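PDB 1VKU: acyl carrier protein from Thermotoga maritima, which probably carries the growing acyl chain between the enzymes of fatty acid biosynthesis. Local coordinates for residues K16-K21 with I85-L90; V23-E28 with I54-F59. All blocks are in the same frame, centred on the assembly; numbering follows the deposited sequence.

Both contacts lie on helix 14-28, the first long helix of a small, single-chain helical bundle that has no strands. Contact 1 joins its earlier half to helix 79-92, near the C-terminal end of the chain. Contact 2 takes up the next part of the same helix, 23-28, the two segments being separated by one residue, and joins it to helix 50-64. The contact centres are about 12 Å apart, each about 7 Å from the centre of the chain. Both 23-28 and 54-59 fall between 16-21 and 85-90 in sequence, so contact 1 closes the longer span. Helix 14-28 thus ties helices 50-64 and 79-92 into one apolar core, the helical bundle of acyl carrier proteins.

Contact 1. Residues K16-K21 with I85-L90; sequences KKLIAK and IVIKKL
Leu18 reaches across from helix 14-28 and sets its forked end against Val86 and Ile87, consecutive residues of helix 79-92. A chi1 of -65° sets CG opposite the carbonyl carbon, and an extended chi2 of 169° carries the fork across. Leu18 CD1 comes to 3.6 Å from the methylene CG1 of Ile87, and Leu18 CD2 to 3.8 Å from Val86 CG1. Leu18 CD1 is shared, because Val86 CG1 is also only 3.9 Å from it. Val86 offers this one methyl: its CG1 faces Leu18, whereas Val86 CG2 stays 5.5 Å from Leu18 CD1. No hydrogen bond crosses between 16-21 and 85-90.

This is the packing of first against last helix in the acyl carrier protein bundle, and Leu18 and Val86 are both buried in it. Helix 50-64 adds to the same core, with Phe64 touching Leu18 and Phe60 touching Val86. Ile87 takes a more peripheral place. Its CB does not point straight at Leu18, but a chi1 of -70° swings CG1 round to meet it, and Ile87 CD1 follows to 4.1 Å from Leu18 CD1. The Ile87 side chain also touches Glu14 and Arg15, at the start of helix 14-28.

Contact 2. Residues V23-E28 with I54-F59; sequences VEIASE and IDLVMF
Glu28 N donates to Glu24 O at 2.7 Å, closing the helical turn that carries Ile25 against Leu56 and Phe59. On the other helix, Phe59 N bonds to Asp55 O in the same way, at 2.9 Å. No hydrogen bond crosses between the segments, which meet through apolar side chains alone.

The branch methyl of Ile25, CG2, does most of the touching. It approaches the Phe59 ring obliquely, 3.9 Å from Phe59 CD2 and about as far from the Phe59 CB methylene. The outer ring atoms lie further off: Phe59 CE2 is 4.7 Å from Ile25 CG2. The same methyl also meets Leu56, whose CD1 comes to 4.0 Å from Ile25 CG2, so one Ile25 branch is shared by two residues a turn apart on helix 50-64. Ile25 owes this to its first torsion of -73°, which sets CG2 opposite the backbone N, with CG1 beside that N. Leu56 points less directly across, and its chi1 of -171°, with CG turned to the far side from its own N, together with a chi2 of 63°, brings CD1 over to Ile25.

Ile25 and Leu56 are buried; Phe59 is partly exposed and also touches Lys29, just beyond the end of helix 14-28. Phe43, from a loop, also touches Leu56. Such packing of the first helix against the second is characteristic of the acyl carrier protein bundle, in which helix 50-64 begins at Ser50, the predicted phosphopantetheine attachment residue, whose side chain is about 11 Å from that of Leu56; no cofactor is attached in this structure.

Contact 1. Residues K16-K21 with I85-L90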
ATOM      1  N   LYS A  16      -7.647   0.968   8.555  1.00 25.99           N
ATOM      2  CA  LYS A  16      -6.762   0.508   9.629  1.00 25.22           C
ATOM      3  C   LYS A  16      -6.106  -0.801   9.254  1.00 25.13           C
ATOM      4  O   LYS A  16      -4.929  -0.980   9.504  1.00 27.99           O
ATOM      5  CB  LYS A  16      -7.478   0.420  10.987  0.65 24.61           C
ATOM      6  CG  LYS A  16      -8.075   1.781  11.410  0.65 28.03           C
ATOM      7  CD  LYS A  16      -8.312   1.961  12.908  0.65 25.95           C
ATOM      8  CE  LYS A  16      -8.669   3.435  13.165  0.65 24.20           C
ATOM      9  NZ  LYS A  16      -9.230   3.700  14.512  0.65 22.44           N
ATOM     10  N   LYS A  17      -6.885  -1.716   8.690  1.00 26.31           N
ATOM     11  CA  LYS A  17      -6.394  -3.029   8.319  1.00 26.12           C
ATOM     12  C   LYS A  17      -5.357  -2.973   7.195  1.00 26.12           C
ATOM     13  O   LYS A  17      -4.327  -3.623   7.279  1.00 27.63           O
ATOM     14  CB  LYS A  17      -7.554  -3.962   7.976  1.00 26.19           C
ATOM     15  CG  LYS A  17      -8.428  -4.385   9.172  1.00 21.78           C
ATOM     16  CD  LYS A  17      -9.563  -5.244   8.690  1.00 27.63           C
ATOM     17  CE  LYS A  17     -10.453  -5.658   9.816  1.00 28.37           C
ATOM     18  NZ  LYS A  17     -11.529  -6.483   9.263  1.00 29.79           N
ATOM     19  N   LEU A  18      -5.620  -2.188   6.158  1.00 26.48           N
ATOM     20  CA  LEU A  18      -4.649  -2.017   5.076  1.00 26.63           C
ATOM     21  C   LEU A  18      -3.409  -1.237   5.489  1.00 27.04           C
ATOM     22  O   LEU A  18      -2.328  -1.518   5.016  1.00 27.38           O
ATOM     23  CB  LEU A  18      -5.295  -1.408   3.836  1.00 26.89           C
ATOM     24  CG  LEU A  18      -6.348  -2.333   3.216  1.00 24.56           C
ATOM     25  CD1 LEU A  18      -7.117  -1.587   2.178  1.00 27.09           C
ATOM     26  CD2 LEU A  18      -5.715  -3.571   2.617  1.00 28.39           C
ATOM     27  N   ILE A  19      -3.540  -0.275   6.395  1.00 27.72           N
ATOM     28  CA  ILE A  19      -2.329   0.344   6.930  1.00 27.89           C
ATOM     29  C   ILE A  19      -1.521  -0.693   7.708  1.00 28.83           C
ATOM     30  O   ILE A  19      -0.290  -0.736   7.622  1.00 28.81           O
ATOM     31  CB  ILE A  19      -2.670   1.604   7.762  1.00 28.80           C
ATOM     32  CG1 ILE A  19      -3.180   2.692   6.826  1.00 22.58           C
ATOM     33  CG2 ILE A  19      -1.455   2.103   8.496  1.00 25.84           C
ATOM     34  CD1 ILE A  19      -3.938   3.849   7.538  1.00 31.49           C
ATOM     35  N   ALA A  20      -2.212  -1.527   8.482  1.00 28.99           N
ATOM     36  CA  ALA A  20      -1.517  -2.528   9.262  1.00 30.58           C
ATOM     37  C   ALA A  20      -0.816  -3.525   8.350  1.00 29.03           C
ATOM     38  O   ALA A  20       0.268  -3.985   8.680  1.00 30.27           O
ATOM     39  CB  ALA A  20      -2.480  -3.255  10.236  1.00 30.82           C
ATOM     40  N   LYS A  21      -1.446  -3.874   7.225  1.00 27.43           N
ATOM     41  CA  LYS A  21      -0.842  -4.765   6.253  1.00 28.40           C
ATOM     42  C   LYS A  21       0.390  -4.106   5.596  1.00 27.24           C
ATOM     43  O   LYS A  21       1.447  -4.717   5.489  1.00 27.48           O
ATOM     44  CB  LYS A  21      -1.868  -5.146   5.166  1.00 28.18           C
ATOM     45  CG  LYS A  21      -1.393  -6.239   4.274  1.00 29.61           C
ATOM     46  CD  LYS A  21      -1.376  -7.504   5.085  1.00 32.34           C
ATOM     47  CE  LYS A  21      -0.816  -8.596   4.301  1.00 35.57           C
ATOM     48  NZ  LYS A  21      -0.691  -9.727   5.185  1.00 33.84           N
ATOM     49  N   ILE A  85      -6.226   2.902  -3.702  1.00 31.08           N
ATOM     50  CA  ILE A  85      -6.171   2.056  -4.868  1.00 31.69           C
ATOM     51  C   ILE A  85      -6.585   0.639  -4.514  1.00 30.62           C
ATOM     52  O   ILE A  85      -7.426   0.076  -5.181  1.00 32.21           O
ATOM     53  CB  ILE A  85      -4.774   2.118  -5.503  1.00 33.74           C
ATOM     54  CG1 ILE A  85      -4.670   3.394  -6.342  1.00 38.04           C
ATOM     55  CG2 ILE A  85      -4.522   0.913  -6.402  1.00 34.68           C
ATOM     56  CD1 ILE A  85      -3.266   3.919  -6.506  1.00 41.27           C
ATOM     57  N   VAL A  86      -5.990   0.071  -3.472  1.00 29.75           N
ATOM     58  CA  VAL A  86      -6.312  -1.283  -2.992  1.00 28.18           C
ATOM     59  C   VAL A  86      -7.797  -1.465  -2.653  1.00 27.70           C
ATOM     60  O   VAL A  86      -8.429  -2.379  -3.167  1.00 29.03           O
ATOM     61  CB  VAL A  86      -5.398  -1.696  -1.815  1.00 29.33           C
ATOM     62  CG1 VAL A  86      -5.857  -3.012  -1.180  1.00 25.76           C
ATOM     63  CG2 VAL A  86      -3.946  -1.819  -2.306  1.00 22.87           C
ATOM     64  N   ILE A  87      -8.369  -0.578  -1.836  1.00 28.71           N
ATOM     65  CA  ILE A  87      -9.833  -0.580  -1.626  1.00 27.77           C
ATOM     66  C   ILE A  87     -10.632  -0.587  -2.924  1.00 29.32           C
ATOM     67  O   ILE A  87     -11.576  -1.372  -3.065  1.00 28.78           O
ATOM     68  CB  ILE A  87     -10.275   0.596  -0.717  1.00 26.24           C
ATOM     69  CG1 ILE A  87      -9.809   0.357   0.716  1.00 23.32           C
ATOM     70  CG2 ILE A  87     -11.782   0.750  -0.737  1.00 28.45           C
ATOM     71  CD1 ILE A  87      -9.681   1.619   1.570  1.00 33.04           C
ATOM     72  N   LYS A  88     -10.261   0.290  -3.865  1.00 29.85           N
ATOM     73  CA  LYS A  88     -10.920   0.379  -5.157  1.00 28.07           C
ATOM     74  C   LYS A  88     -10.827  -0.935  -5.911  1.00 29.28           C
ATOM     75  O   LYS A  88     -11.826  -1.389  -6.458  1.00 28.88           O
ATOM     76  CB  LYS A  88     -10.357   1.521  -6.015  1.00 27.71           C
ATOM     77  CG  LYS A  88     -11.191   1.855  -7.244  1.00 32.67           C
ATOM     78  CD  LYS A  88     -10.453   2.786  -8.218  1.00 32.53           C
ATOM     79  N   LYS A  89      -9.649  -1.551  -5.947  1.00 29.01           N
ATOM     80  CA  LYS A  89      -9.497  -2.825  -6.660  1.00 31.28           C
ATOM     81  C   LYS A  89     -10.262  -3.955  -5.965  1.00 32.40           C
ATOM     82  O   LYS A  89     -10.776  -4.864  -6.624  1.00 34.71           O
ATOM     83  CB  LYS A  89      -8.025  -3.235  -6.856  1.00 29.09           C
ATOM     84  CG  LYS A  89      -7.142  -2.254  -7.598  1.00 28.59           C
ATOM     85  CD  LYS A  89      -7.647  -1.855  -8.932  1.00 26.95           C
ATOM     86  CE  LYS A  89      -6.591  -1.037  -9.662  1.00 29.30           C
ATOM     87  NZ  LYS A  89      -6.612  -1.273 -11.135  1.00 33.08           N
ATOM     88  N   LEU A  90     -10.319  -3.908  -4.644  1.00 32.43           N
ATOM     89  CA  LEU A  90     -11.048  -4.914  -3.893  1.00 33.61           C
ATOM     90  C   LEU A  90     -12.552  -4.749  -4.108  1.00 35.98           C
ATOM     91  O   LEU A  90     -13.264  -5.735  -4.294  1.00 34.91           O
ATOM     92  CB  LEU A  90     -10.681  -4.879  -2.406  1.00 32.54           C
ATOM     93  CG  LEU A  90      -9.340  -5.473  -1.971  1.00 30.82           C
ATOM     94  CD1 LEU A  90      -9.100  -5.223  -0.504  1.00 33.17           C
ATOM     95  CD2 LEU A  90      -9.257  -6.943  -2.269  1.00 32.12           C
TER

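Contact 2. Residues V23-E28 with I54-F59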
ATOM      1  N   VAL A  23       2.306  -1.883   7.002  1.00 26.98           N
ATOM      2  CA  VAL A  23       3.383  -1.913   8.012  1.00 27.47           C
ATOM      3  C   VAL A  23       4.030  -3.307   8.108  1.00 26.42           C
ATOM      4  O   VAL A  23       5.259  -3.429   8.214  1.00 28.92           O
ATOM      5  CB  VAL A  23       2.867  -1.396   9.351  1.00 27.70           C
ATOM      6  CG1 VAL A  23       3.875  -1.588  10.495  1.00 25.24           C
ATOM      7  CG2 VAL A  23       2.558   0.059   9.204  1.00 29.49           C
ATOM      8  N   GLU A  24       3.212  -4.351   8.046  1.00 27.35           N
ATOM      9  CA  GLU A  24       3.692  -5.726   8.188  1.00 30.53           C
ATOM     10  C   GLU A  24       4.555  -6.130   7.005  1.00 27.48           C
ATOM     11  O   GLU A  24       5.624  -6.734   7.172  1.00 28.57           O
ATOM     12  CB  GLU A  24       2.497  -6.677   8.328  1.00 30.62           C
ATOM     13  CG  GLU A  24       2.770  -8.162   8.100  1.00 35.66           C
ATOM     14  CD  GLU A  24       1.501  -8.937   7.715  1.00 40.77           C
ATOM     15  OE1 GLU A  24       0.384  -8.591   8.184  1.00 44.17           O
ATOM     16  OE2 GLU A  24       1.606  -9.895   6.910  1.00 52.52           O
ATOM     17  N   ILE A  25       4.086  -5.800   5.812  1.00 27.90           N
ATOM     18  CA  ILE A  25       4.837  -6.068   4.592  1.00 28.57           C
ATOM     19  C   ILE A  25       6.142  -5.278   4.587  1.00 28.32           C
ATOM     20  O   ILE A  25       7.183  -5.823   4.289  1.00 25.30           O
ATOM     21  CB  ILE A  25       4.011  -5.710   3.344  1.00 28.21           C
ATOM     22  CG1 ILE A  25       2.897  -6.736   3.106  1.00 30.89           C
ATOM     23  CG2 ILE A  25       4.927  -5.632   2.133  1.00 29.44           C
ATOM     24  CD1 ILE A  25       1.885  -6.280   2.117  1.00 29.64           C
ATOM     25  N   ALA A  26       6.093  -3.990   4.930  1.00 27.68           N
ATOM     26  CA  ALA A  26       7.326  -3.182   4.981  1.00 28.10           C
ATOM     27  C   ALA A  26       8.347  -3.815   5.904  1.00 27.58           C
ATOM     28  O   ALA A  26       9.519  -3.905   5.593  1.00 30.23           O
ATOM     29  CB  ALA A  26       7.008  -1.753   5.421  1.00 29.59           C
ATOM     30  N   SER A  27       7.876  -4.306   7.041  1.00 29.72           N
ATOM     31  CA  SER A  27       8.737  -4.888   8.043  1.00 31.25           C
ATOM     32  C   SER A  27       9.222  -6.278   7.668  1.00 33.41           C
ATOM     33  O   SER A  27      10.416  -6.585   7.795  1.00 33.44           O
ATOM     34  CB  SER A  27       7.997  -4.979   9.372  1.00 29.62           C
ATOM     35  OG  SER A  27       8.845  -5.545  10.346  1.00 38.13           O
ATOM     36  N   GLU A  28       8.294  -7.128   7.245  1.00 33.52           N
ATOM     37  CA  GLU A  28       8.613  -8.526   6.994  1.00 34.70           C
ATOM     38  C   GLU A  28       9.254  -8.787   5.647  1.00 34.73           C
ATOM     39  O   GLU A  28      10.178  -9.577   5.556  1.00 35.83           O
ATOM     40  CB  GLU A  28       7.377  -9.382   7.126  1.00 34.29           C
ATOM     41  CG  GLU A  28       7.059  -9.747   8.555  1.00 41.97           C
ATOM     42  CD  GLU A  28       5.746 -10.483   8.668  1.00 55.33           C
ATOM     43  OE1 GLU A  28       5.338 -11.122   7.661  1.00 59.74           O
ATOM     44  OE2 GLU A  28       5.128 -10.416   9.763  1.00 60.40           O
ATOM     45  N   ILE A  54       7.104   0.102  -6.281  1.00 27.53           N
ATOM     46  CA  ILE A  54       6.837  -1.043  -7.173  1.00 28.14           C
ATOM     47  C   ILE A  54       6.852  -2.379  -6.408  1.00 27.95           C
ATOM     48  O   ILE A  54       5.952  -3.184  -6.591  1.00 29.30           O
ATOM     49  CB  ILE A  54       7.845  -1.073  -8.344  1.00 27.80           C
ATOM     50  CG1 ILE A  54       7.618   0.106  -9.270  1.00 25.38           C
ATOM     51  CG2 ILE A  54       7.808  -2.421  -9.086  1.00 28.73           C
ATOM     52  CD1 ILE A  54       8.747   0.386 -10.239  1.00 26.94           C
ATOM     53  N   ASP A  55       7.852  -2.605  -5.551  1.00 26.67           N
ATOM     54  CA  ASP A  55       7.913  -3.841  -4.764  1.00 26.10           C
ATOM     55  C   ASP A  55       6.714  -3.920  -3.824  1.00 26.79           C
ATOM     56  O   ASP A  55       6.045  -4.935  -3.753  1.00 26.92           O
ATOM     57  CB  ASP A  55       9.198  -3.951  -3.948  1.00 27.12           C
ATOM     58  CG  ASP A  55      10.391  -4.388  -4.772  1.00 29.67           C
ATOM     59  OD1 ASP A  55      10.310  -5.378  -5.553  1.00 35.10           O
ATOM     60  OD2 ASP A  55      11.487  -3.801  -4.671  1.00 34.75           O
ATOM     61  N   LEU A  56       6.455  -2.850  -3.087  1.00 26.04           N
ATOM     62  CA  LEU A  56       5.270  -2.758  -2.227  1.00 31.00           C
ATOM     63  C   LEU A  56       3.971  -3.096  -2.970  1.00 29.50           C
ATOM     64  O   LEU A  56       3.159  -3.863  -2.465  1.00 29.94           O
ATOM     65  CB  LEU A  56       5.155  -1.360  -1.625  1.00 31.33           C
ATOM     66  CG  LEU A  56       4.112  -1.111  -0.547  1.00 37.72           C
ATOM     67  CD1 LEU A  56       4.395  -1.943   0.677  1.00 40.80           C
ATOM     68  CD2 LEU A  56       4.189   0.340  -0.223  1.00 42.23           C
ATOM     69  N   VAL A  57       3.798  -2.544  -4.167  1.00 29.84           N
ATOM     70  CA  VAL A  57       2.575  -2.750  -4.966  1.00 28.42           C
ATOM     71  C   VAL A  57       2.466  -4.229  -5.366  1.00 30.12           C
ATOM     72  O   VAL A  57       1.406  -4.823  -5.215  1.00 32.41           O
ATOM     73  CB  VAL A  57       2.527  -1.793  -6.186  1.00 27.31           C
ATOM     74  CG1 VAL A  57       1.502  -2.223  -7.219  1.00 27.56           C
ATOM     75  CG2 VAL A  57       2.271  -0.337  -5.730  1.00 27.85           C
HETATM   76  N   MSE A  58       3.572  -4.827  -5.815  1.00 27.68           N
HETATM   77  CA  MSE A  58       3.574  -6.218  -6.226  1.00 32.02           C
HETATM   78  C   MSE A  58       3.294  -7.142  -5.046  1.00 31.75           C
HETATM   79  O   MSE A  58       2.664  -8.188  -5.221  1.00 32.29           O
HETATM   80  CB  MSE A  58       4.871  -6.589  -6.916  1.00 29.98           C
HETATM   81  CG  MSE A  58       5.006  -5.975  -8.278  1.00 31.24           C
HETATM   82 SE   MSE A  58       6.854  -6.176  -8.992  1.00 35.92          SE
HETATM   83  CE  MSE A  58       6.729  -8.078  -9.562  1.00 27.89           C
ATOM     84  N   PHE A  59       3.723  -6.740  -3.849  1.00 29.91           N
ATOM     85  CA  PHE A  59       3.404  -7.512  -2.631  1.00 30.87           C
ATOM     86  C   PHE A  59       1.908  -7.426  -2.286  1.00 29.19           C
ATOM     87  O   PHE A  59       1.308  -8.434  -1.965  1.00 30.00           O
ATOM     88  CB  PHE A  59       4.232  -7.095  -1.410  1.00 28.68           C
ATOM     89  CG  PHE A  59       5.697  -7.523  -1.447  1.00 27.97           C
ATOM     90  CD1 PHE A  59       6.062  -8.837  -1.692  1.00 27.59           C
ATOM     91  CD2 PHE A  59       6.701  -6.590  -1.160  1.00 28.03           C
ATOM     92  CE1 PHE A  59       7.400  -9.203  -1.701  1.00 32.60           C
ATOM     93  CE2 PHE A  59       8.021  -6.957  -1.152  1.00 35.39           C
ATOM     94  CZ  PHE A  59       8.372  -8.253  -1.431  1.00 29.57           C
TER